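Local coordinates for enoyl-CoA hydratase/isomerase family protein (PDB 3L3S) that belongs to the crotonase superfamily and probably acts as a hydro-lyase, as enoyl-CoA hydratases do in fatty acid metabolism, at residues 16-30 against 52-66. Residues are numbered along the deposited sequence; the frame is centred on the assembly and turned at random.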
ATOM      1  N   GLY B  16      -5.582  26.811 -19.142  1.00 35.83           N
ATOM      2  CA  GLY B  16      -5.915  25.397 -19.022  1.00 34.56           C
ATOM      3  C   GLY B  16      -6.267  24.887 -17.627  1.00 33.11           C
ATOM      4  O   GLY B  16      -6.794  23.783 -17.480  1.00 34.27           O
ATOM      5  N   VAL B  17      -5.975  25.691 -16.608  1.00 30.07           N
ATOM      6  CA  VAL B  17      -6.247  25.343 -15.221  1.00 28.34           C
ATOM      7  C   VAL B  17      -7.619  25.852 -14.785  1.00 28.06           C
ATOM      8  O   VAL B  17      -7.879  27.054 -14.843  1.00 30.05           O
ATOM      9  CB  VAL B  17      -5.162  25.935 -14.279  1.00 26.97           C
ATOM     10  CG1 VAL B  17      -5.307  25.391 -12.869  1.00 28.97           C
ATOM     11  CG2 VAL B  17      -3.775  25.654 -14.820  1.00 27.40           C
ATOM     12  N   LEU B  18      -8.490  24.928 -14.374  1.00 26.06           N
ATOM     13  CA  LEU B  18      -9.835  25.258 -13.882  1.00 25.29           C
ATOM     14  C   LEU B  18      -9.891  25.098 -12.356  1.00 24.93           C
ATOM     15  O   LEU B  18      -9.833  23.984 -11.821  1.00 24.24           O
ATOM     16  CB  LEU B  18     -10.917  24.394 -14.562  1.00 22.27           C
ATOM     17  CG  LEU B  18     -12.382  24.458 -14.082  1.00 22.46           C
ATOM     18  CD1 LEU B  18     -12.983  25.865 -14.142  1.00 20.38           C
ATOM     19  CD2 LEU B  18     -13.210  23.518 -14.910  1.00 20.94           C
ATOM     20  N   THR B  19     -10.012  26.229 -11.673  1.00 24.65           N
ATOM     21  CA  THR B  19     -10.076  26.254 -10.224  1.00 23.59           C
ATOM     22  C   THR B  19     -11.516  26.320  -9.761  1.00 25.12           C
ATOM     23  O   THR B  19     -12.280  27.195 -10.173  1.00 25.23           O
ATOM     24  CB  THR B  19      -9.227  27.412  -9.637  1.00 22.72           C
ATOM     25  OG1 THR B  19      -7.858  27.216 -10.011  1.00 25.36           O
ATOM     26  CG2 THR B  19      -9.302  27.452  -8.113  1.00 22.44           C
ATOM     27  N   LEU B  20     -11.875  25.315  -8.965  1.00 26.64           N
ATOM     28  CA  LEU B  20     -13.189  25.162  -8.371  1.00 26.42           C
ATOM     29  C   LEU B  20     -13.059  25.632  -6.930  1.00 28.41           C
ATOM     30  O   LEU B  20     -12.432  24.971  -6.090  1.00 29.66           O
ATOM     31  CB  LEU B  20     -13.644  23.697  -8.446  1.00 25.20           C
ATOM     32  CG  LEU B  20     -13.776  23.063  -9.844  1.00 29.35           C
ATOM     33  CD1 LEU B  20     -14.262  21.605  -9.757  1.00 30.47           C
ATOM     34  CD2 LEU B  20     -14.722  23.875 -10.702  1.00 29.71           C
ATOM     35  N   THR B  21     -13.573  26.831  -6.677  1.00 29.67           N
ATOM     36  CA  THR B  21     -13.511  27.426  -5.353  1.00 30.67           C
ATOM     37  C   THR B  21     -14.852  27.256  -4.630  1.00 32.33           C
ATOM     38  O   THR B  21     -15.832  27.949  -4.924  1.00 34.20           O
ATOM     39  CB  THR B  21     -13.041  28.899  -5.443  1.00 30.41           C
ATOM     40  OG1 THR B  21     -11.754  28.939  -6.073  1.00 32.32           O
ATOM     41  CG2 THR B  21     -12.909  29.520  -4.076  1.00 30.04           C
ATOM     42  N   LEU B  22     -14.876  26.288  -3.714  1.00 30.72           N
ATOM     43  CA  LEU B  22     -16.047  25.945  -2.906  1.00 32.29           C
ATOM     44  C   LEU B  22     -16.617  27.122  -2.095  1.00 32.60           C
ATOM     45  O   LEU B  22     -15.909  27.753  -1.304  1.00 33.12           O
ATOM     46  CB  LEU B  22     -15.688  24.788  -1.959  1.00 32.27           C
ATOM     47  CG  LEU B  22     -15.919  23.312  -2.331  1.00 33.54           C
ATOM     48  CD1 LEU B  22     -15.279  22.924  -3.648  1.00 31.35           C
ATOM     49  CD2 LEU B  22     -15.393  22.448  -1.206  1.00 32.29           C
ATOM     50  N   GLY B  23     -17.889  27.440  -2.336  1.00 32.53           N
ATOM     51  CA  GLY B  23     -18.540  28.520  -1.610  1.00 33.34           C
ATOM     52  C   GLY B  23     -19.117  28.053  -0.280  1.00 33.34           C
ATOM     53  O   GLY B  23     -18.659  27.051   0.281  1.00 33.31           O
ATOM     54  N   ARG B  24     -20.135  28.772   0.206  1.00 32.99           N
ATOM     55  CA  ARG B  24     -20.833  28.483   1.470  1.00 32.14           C
ATOM     56  C   ARG B  24     -19.881  28.486   2.668  1.00 31.87           C
ATOM     57  O   ARG B  24     -19.865  27.551   3.485  1.00 31.82           O
ATOM     58  CB  ARG B  24     -21.626  27.158   1.387  1.00 32.14           C
ATOM     59  CG  ARG B  24     -22.848  27.169   0.487  1.00 34.42           C
ATOM     60  CD  ARG B  24     -24.086  27.689   1.225  1.00 36.86           C
ATOM     61  NE  ARG B  24     -25.318  27.517   0.452  1.00 40.09           N
ATOM     62  CZ  ARG B  24     -25.734  28.339  -0.511  1.00 41.69           C
ATOM     63  NH1 ARG B  24     -25.019  29.409  -0.839  1.00 43.74           N
ATOM     64  NH2 ARG B  24     -26.873  28.094  -1.145  1.00 42.73           N
ATOM     65  N   ALA B  25     -19.077  29.551   2.737  1.00 31.62           N
ATOM     66  CA  ALA B  25     -18.099  29.795   3.800  1.00 29.50           C
ATOM     67  C   ALA B  25     -18.769  29.767   5.183  1.00 29.18           C
ATOM     68  O   ALA B  25     -19.936  30.142   5.301  1.00 29.64           O
ATOM     69  CB  ALA B  25     -17.423  31.142   3.559  1.00 32.11           C
ATOM     70  N   PRO B  26     -18.068  29.288   6.234  1.00 28.26           N
ATOM     71  CA  PRO B  26     -16.706  28.744   6.311  1.00 28.07           C
ATOM     72  C   PRO B  26     -16.534  27.232   6.153  1.00 29.22           C
ATOM     73  O   PRO B  26     -15.489  26.780   5.690  1.00 30.71           O
ATOM     74  CB  PRO B  26     -16.263  29.193   7.693  1.00 27.37           C
ATOM     75  CG  PRO B  26     -17.509  28.991   8.496  1.00 27.76           C
ATOM     76  CD  PRO B  26     -18.589  29.550   7.592  1.00 26.46           C
ATOM     77  N   ALA B  27     -17.565  26.472   6.528  1.00 28.38           N
ATOM     78  CA  ALA B  27     -17.555  25.007   6.495  1.00 27.82           C
ATOM     79  C   ALA B  27     -17.553  24.332   5.120  1.00 27.91           C
ATOM     80  O   ALA B  27     -17.217  23.147   5.024  1.00 25.87           O
ATOM     81  CB  ALA B  27     -18.694  24.469   7.354  1.00 26.57           C
ATOM     82  N   HIS B  28     -17.917  25.095   4.074  1.00 27.55           N
ATOM     83  CA  HIS B  28     -18.010  24.636   2.668  1.00 29.25           C
ATOM     84  C   HIS B  28     -18.713  23.264   2.613  1.00 30.35           C
ATOM     85  O   HIS B  28     -18.172  22.308   2.047  1.00 27.75           O
ATOM     86  CB  HIS B  28     -16.612  24.540   2.023  1.00 29.04           C
ATOM     87  CG  HIS B  28     -15.801  25.790   2.126  1.00 28.68           C
ATOM     88  ND1 HIS B  28     -16.217  26.994   1.603  1.00 28.71           N
ATOM     89  CD2 HIS B  28     -14.596  26.023   2.694  1.00 27.63           C
ATOM     90  CE1 HIS B  28     -15.302  27.915   1.846  1.00 29.36           C
ATOM     91  NE2 HIS B  28     -14.308  27.351   2.507  1.00 29.04           N
ATOM     92  N   PRO B  29     -19.939  23.166   3.186  1.00 30.88           N
ATOM     93  CA  PRO B  29     -20.620  21.876   3.177  1.00 32.33           C
ATOM     94  C   PRO B  29     -21.081  21.249   1.872  1.00 31.39           C
ATOM     95  O   PRO B  29     -21.519  21.931   0.948  1.00 33.01           O
ATOM     96  CB  PRO B  29     -21.774  22.114   4.131  1.00 32.14           C
ATOM     97  CG  PRO B  29     -22.163  23.488   3.846  1.00 31.60           C
ATOM     98  CD  PRO B  29     -20.839  24.193   3.761  1.00 32.12           C
ATOM     99  N   LEU B  30     -20.941  19.930   1.825  1.00 31.17           N
ATOM    100  CA  LEU B  30     -21.366  19.126   0.695  1.00 30.45           C
ATOM    101  C   LEU B  30     -22.849  18.796   0.856  1.00 30.25           C
ATOM    102  O   LEU B  30     -23.227  17.681   1.240  1.00 30.51           O
ATOM    103  CB  LEU B  30     -20.519  17.853   0.565  1.00 29.87           C
ATOM    104  CG  LEU B  30     -19.057  18.058   0.160  1.00 32.22           C
ATOM    105  CD1 LEU B  30     -18.256  16.824   0.435  1.00 31.55           C
ATOM    106  CD2 LEU B  30     -18.938  18.436  -1.293  1.00 33.25           C
ATOM    107  N   HIS B  52      -7.737  21.666 -19.011  1.00 27.80           N
ATOM    108  CA  HIS B  52      -6.703  20.639 -19.016  1.00 27.92           C
ATOM    109  C   HIS B  52      -6.504  20.013 -17.637  1.00 28.94           C
ATOM    110  O   HIS B  52      -6.276  18.811 -17.530  1.00 29.44           O
ATOM    111  CB  HIS B  52      -5.373  21.212 -19.522  1.00 26.98           C
ATOM    112  CG  HIS B  52      -5.381  21.645 -20.964  1.00 27.27           C
ATOM    113  ND1 HIS B  52      -4.241  22.083 -21.603  1.00 28.40           N
ATOM    114  CD2 HIS B  52      -6.379  21.738 -21.877  1.00 27.04           C
ATOM    115  CE1 HIS B  52      -4.537  22.435 -22.842  1.00 26.72           C
ATOM    116  NE2 HIS B  52      -5.827  22.234 -23.034  1.00 28.40           N
ATOM    117  N   VAL B  53      -6.542  20.839 -16.590  1.00 29.84           N
ATOM    118  CA  VAL B  53      -6.365  20.384 -15.203  1.00 29.02           C
ATOM    119  C   VAL B  53      -7.381  21.012 -14.245  1.00 28.94           C
ATOM    120  O   VAL B  53      -7.821  22.148 -14.447  1.00 30.10           O
ATOM    121  CB  VAL B  53      -4.918  20.650 -14.666  1.00 29.26           C
ATOM    122  CG1 VAL B  53      -3.932  19.706 -15.283  1.00 27.47           C
ATOM    123  CG2 VAL B  53      -4.473  22.030 -14.991  1.00 32.03           C
ATOM    124  N   LEU B  54      -7.765  20.254 -13.219  1.00 27.18           N
ATOM    125  CA  LEU B  54      -8.727  20.704 -12.210  1.00 25.99           C
ATOM    126  C   LEU B  54      -8.081  20.950 -10.855  1.00 25.42           C
ATOM    127  O   LEU B  54      -7.246  20.158 -10.410  1.00 25.11           O
ATOM    128  CB  LEU B  54      -9.834  19.661 -11.998  1.00 27.06           C
ATOM    129  CG  LEU B  54     -10.981  19.332 -12.955  1.00 26.54           C
ATOM    130  CD1 LEU B  54     -11.909  20.505 -13.035  1.00 26.59           C
ATOM    131  CD2 LEU B  54     -10.488  18.905 -14.326  1.00 26.56           C
ATOM    132  N   VAL B  55      -8.450  22.068 -10.228  1.00 23.86           N
ATOM    133  CA  VAL B  55      -7.983  22.422  -8.885  1.00 22.47           C
ATOM    134  C   VAL B  55      -9.239  22.635  -8.038  1.00 22.68           C
ATOM    135  O   VAL B  55     -10.144  23.349  -8.445  1.00 20.78           O
ATOM    136  CB  VAL B  55      -7.091  23.705  -8.839  1.00 22.51           C
ATOM    137  CG1 VAL B  55      -6.768  24.080  -7.383  1.00 21.36           C
ATOM    138  CG2 VAL B  55      -5.775  23.490  -9.602  1.00 22.11           C
ATOM    139  N   ILE B  56      -9.316  21.927  -6.911  1.00 23.39           N
ATOM    140  CA  ILE B  56     -10.439  22.021  -5.978  1.00 24.34           C
ATOM    141  C   ILE B  56      -9.926  22.706  -4.713  1.00 24.82           C
ATOM    142  O   ILE B  56      -9.114  22.155  -3.971  1.00 24.37           O
ATOM    143  CB  ILE B  56     -11.046  20.620  -5.668  1.00 24.41           C
ATOM    144  CG1 ILE B  56     -11.611  20.012  -6.960  1.00 27.54           C
ATOM    145  CG2 ILE B  56     -12.162  20.732  -4.618  1.00 25.68           C
ATOM    146  CD1 ILE B  56     -12.072  18.572  -6.846  1.00 32.02           C
ATOM    147  N   HIS B  57     -10.427  23.910  -4.481  1.00 26.56           N
ATOM    148  CA  HIS B  57     -10.020  24.721  -3.342  1.00 28.20           C
ATOM    149  C   HIS B  57     -11.191  25.029  -2.410  1.00 28.49           C
ATOM    150  O   HIS B  57     -12.204  25.600  -2.822  1.00 29.05           O
ATOM    151  CB  HIS B  57      -9.386  26.030  -3.874  1.00 30.50           C
ATOM    152  CG  HIS B  57      -8.703  26.887  -2.842  1.00 34.04           C
ATOM    153  ND1 HIS B  57      -8.365  28.201  -3.094  1.00 35.72           N
ATOM    154  CD2 HIS B  57      -8.260  26.622  -1.588  1.00 36.09           C
ATOM    155  CE1 HIS B  57      -7.741  28.706  -2.044  1.00 35.90           C
ATOM    156  NE2 HIS B  57      -7.666  27.769  -1.117  1.00 37.07           N
ATOM    157  N   GLY B  58     -11.034  24.609  -1.158  1.00 28.66           N
ATOM    158  CA  GLY B  58     -11.991  24.896  -0.099  1.00 28.58           C
ATOM    159  C   GLY B  58     -11.172  25.867   0.746  1.00 28.36           C
ATOM    160  O   GLY B  58     -10.369  25.404   1.557  1.00 29.28           O
ATOM    161  N   PRO B  59     -11.312  27.203   0.565  1.00 28.84           N
ATOM    162  CA  PRO B  59     -10.551  28.214   1.317  1.00 29.77           C
ATOM    163  C   PRO B  59     -10.745  28.331   2.822  1.00 30.36           C
ATOM    164  O   PRO B  59     -11.804  27.995   3.348  1.00 32.90           O
ATOM    165  CB  PRO B  59     -10.951  29.526   0.633  1.00 29.09           C
ATOM    166  CG  PRO B  59     -11.474  29.110  -0.692  1.00 29.37           C
ATOM    167  CD  PRO B  59     -12.244  27.885  -0.352  1.00 29.28           C
ATOM    168  N   GLY B  60      -9.679  28.770   3.491  1.00 30.93           N
ATOM    169  CA  GLY B  60      -9.687  29.024   4.925  1.00 31.18           C
ATOM    170  C   GLY B  60      -9.525  27.952   5.974  1.00 32.19           C
ATOM    171  O   GLY B  60      -8.975  26.869   5.738  1.00 33.72           O
ATOM    172  N   ARG B  61      -9.996  28.308   7.167  1.00 31.29           N
ATOM    173  CA  ARG B  61      -9.979  27.474   8.373  1.00 31.13           C
ATOM    174  C   ARG B  61     -10.454  26.024   8.143  1.00 28.94           C
ATOM    175  O   ARG B  61      -9.948  25.090   8.771  1.00 27.73           O
ATOM    176  CB  ARG B  61     -10.842  28.164   9.450  1.00 31.38           C
ATOM    177  CG  ARG B  61     -11.215  27.313  10.659  1.00 36.49           C
ATOM    178  CD  ARG B  61     -12.099  28.036  11.643  1.00 40.00           C
ATOM    179  NE  ARG B  61     -13.148  28.860  11.026  1.00 37.45           N
ATOM    180  CZ  ARG B  61     -14.424  28.856  11.397  1.00 37.64           C
ATOM    181  NH1 ARG B  61     -14.840  28.062  12.378  1.00 38.93           N
ATOM    182  NH2 ARG B  61     -15.266  29.714  10.849  1.00 37.40           N
ATOM    183  N   ILE B  62     -11.476  25.868   7.303  1.00 27.21           N
ATOM    184  CA  ILE B  62     -12.031  24.557   6.990  1.00 26.27           C
ATOM    185  C   ILE B  62     -11.959  24.309   5.483  1.00 26.22           C
ATOM    186  O   ILE B  62     -12.382  25.164   4.695  1.00 27.35           O
ATOM    187  CB  ILE B  62     -13.527  24.416   7.468  1.00 25.57           C
ATOM    188  CG1 ILE B  62     -13.663  24.720   8.971  1.00 24.37           C
ATOM    189  CG2 ILE B  62     -14.029  22.984   7.223  1.00 23.77           C
ATOM    190  CD1 ILE B  62     -15.073  24.683   9.536  1.00 24.22           C
ATOM    191  N   PHE B  63     -11.392  23.166   5.083  1.00 23.54           N
ATOM    192  CA  PHE B  63     -11.336  22.814   3.663  1.00 22.76           C
ATOM    193  C   PHE B  63     -12.758  22.448   3.245  1.00 21.59           C
ATOM    194  O   PHE B  63     -13.275  22.984   2.271  1.00 22.72           O
ATOM    195  CB  PHE B  63     -10.380  21.641   3.395  1.00 23.29           C
ATOM    196  CG  PHE B  63     -10.411  21.132   1.966  1.00 26.79           C
ATOM    197  CD1 PHE B  63      -9.929  21.929   0.906  1.00 27.98           C
ATOM    198  CD2 PHE B  63     -10.942  19.862   1.671  1.00 25.34           C
ATOM    199  CE1 PHE B  63      -9.976  21.466  -0.438  1.00 29.62           C
ATOM    200  CE2 PHE B  63     -10.999  19.386   0.342  1.00 26.43           C
ATOM    201  CZ  PHE B  63     -10.514  20.191  -0.720  1.00 29.12           C
ATOM    202  N   CYS B  64     -13.357  21.531   4.005  1.00 21.31           N
ATOM    203  CA  CYS B  64     -14.710  21.040   3.792  1.00 23.19           C
ATOM    204  C   CYS B  64     -15.089  20.165   4.986  1.00 25.17           C
ATOM    205  O   CYS B  64     -14.359  19.238   5.354  1.00 25.76           O
ATOM    206  CB  CYS B  64     -14.804  20.247   2.482  1.00 24.59           C
ATOM    207  SG  CYS B  64     -16.412  19.566   2.133  1.00 25.64           S
ATOM    208  N   ALA B  65     -16.229  20.485   5.596  1.00 26.91           N
ATOM    209  CA  ALA B  65     -16.729  19.767   6.764  1.00 29.88           C
ATOM    210  C   ALA B  65     -17.463  18.479   6.407  1.00 30.73           C
ATOM    211  O   ALA B  65     -17.649  17.598   7.253  1.00 30.51           O
ATOM    212  CB  ALA B  65     -17.625  20.685   7.608  1.00 29.79           C
ATOM    213  N   GLY B  66     -17.782  18.338   5.125  1.00 32.33           N
ATOM    214  CA  GLY B  66     -18.503  17.172   4.657  1.00 32.73           C
ATOM    215  C   GLY B  66     -19.934  17.584   4.418  1.00 35.20           C
ATOM    216  O   GLY B  66     -20.194  18.758   4.165  1.00 33.03           O
TER
HETATM  217  O   HOH W   1     -12.907  27.944   5.783  1.00 14.69           O
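His28 bridges the loop after strand 17-22 and the loop after strand 53-58. Its chi1 of -53° sets CG anti to the carbonyl carbon, and the ring edge faces Pro59 O and Ile62 O. From the root, CB meets Phe63 O at 3.7 Å, and CG faces the same oxygen. CD2 lies 3.1 Å from Ile62 O and is also near Phe63 O. CE1 packs on Pro59 CD. At the tip, NE2 donates to Pro59 O over 2.7 Å, in the ring plane and on a lone pair of that carbonyl. ND1 donates to Gly23 O of its own loop. These two bonds fix the ring rotation; if both nitrogens carry hydrogen, the imidazole would probably be charged. Pro26 O lies above one face, toward the rim, and a water links Pro26 O, Pro59 O and Ile62 N.

Beyond the histidine, Ala65 N bonds to Ala27 O and Leu30 N to Gly66 O. Leu30 CG rests 3.6 Å from Cys64 SG.

Before the loops, the axes of strands 17-22 and 53-58 run parallel, 20° apart, and approach to 4.6 Å. Alternating backbone bonds join them. The Leu18 and Leu54 side chains lie side by side, with Leu18 CD2 3.8 Å from Leu54 CD1. On the other face, Val17 CG1 touches Val55 CG2.

This is a beta-alpha-beta crossover of the crotonase fold. Helix 32-45 connects the strands and covers Leu18, Leu22 and Leu54. Helix 194-207 packs on Val17, Val53 and Val55. Strand 9-14 lies antiparallel beside 17-22, and strand 107-111 parallel beside 53-58.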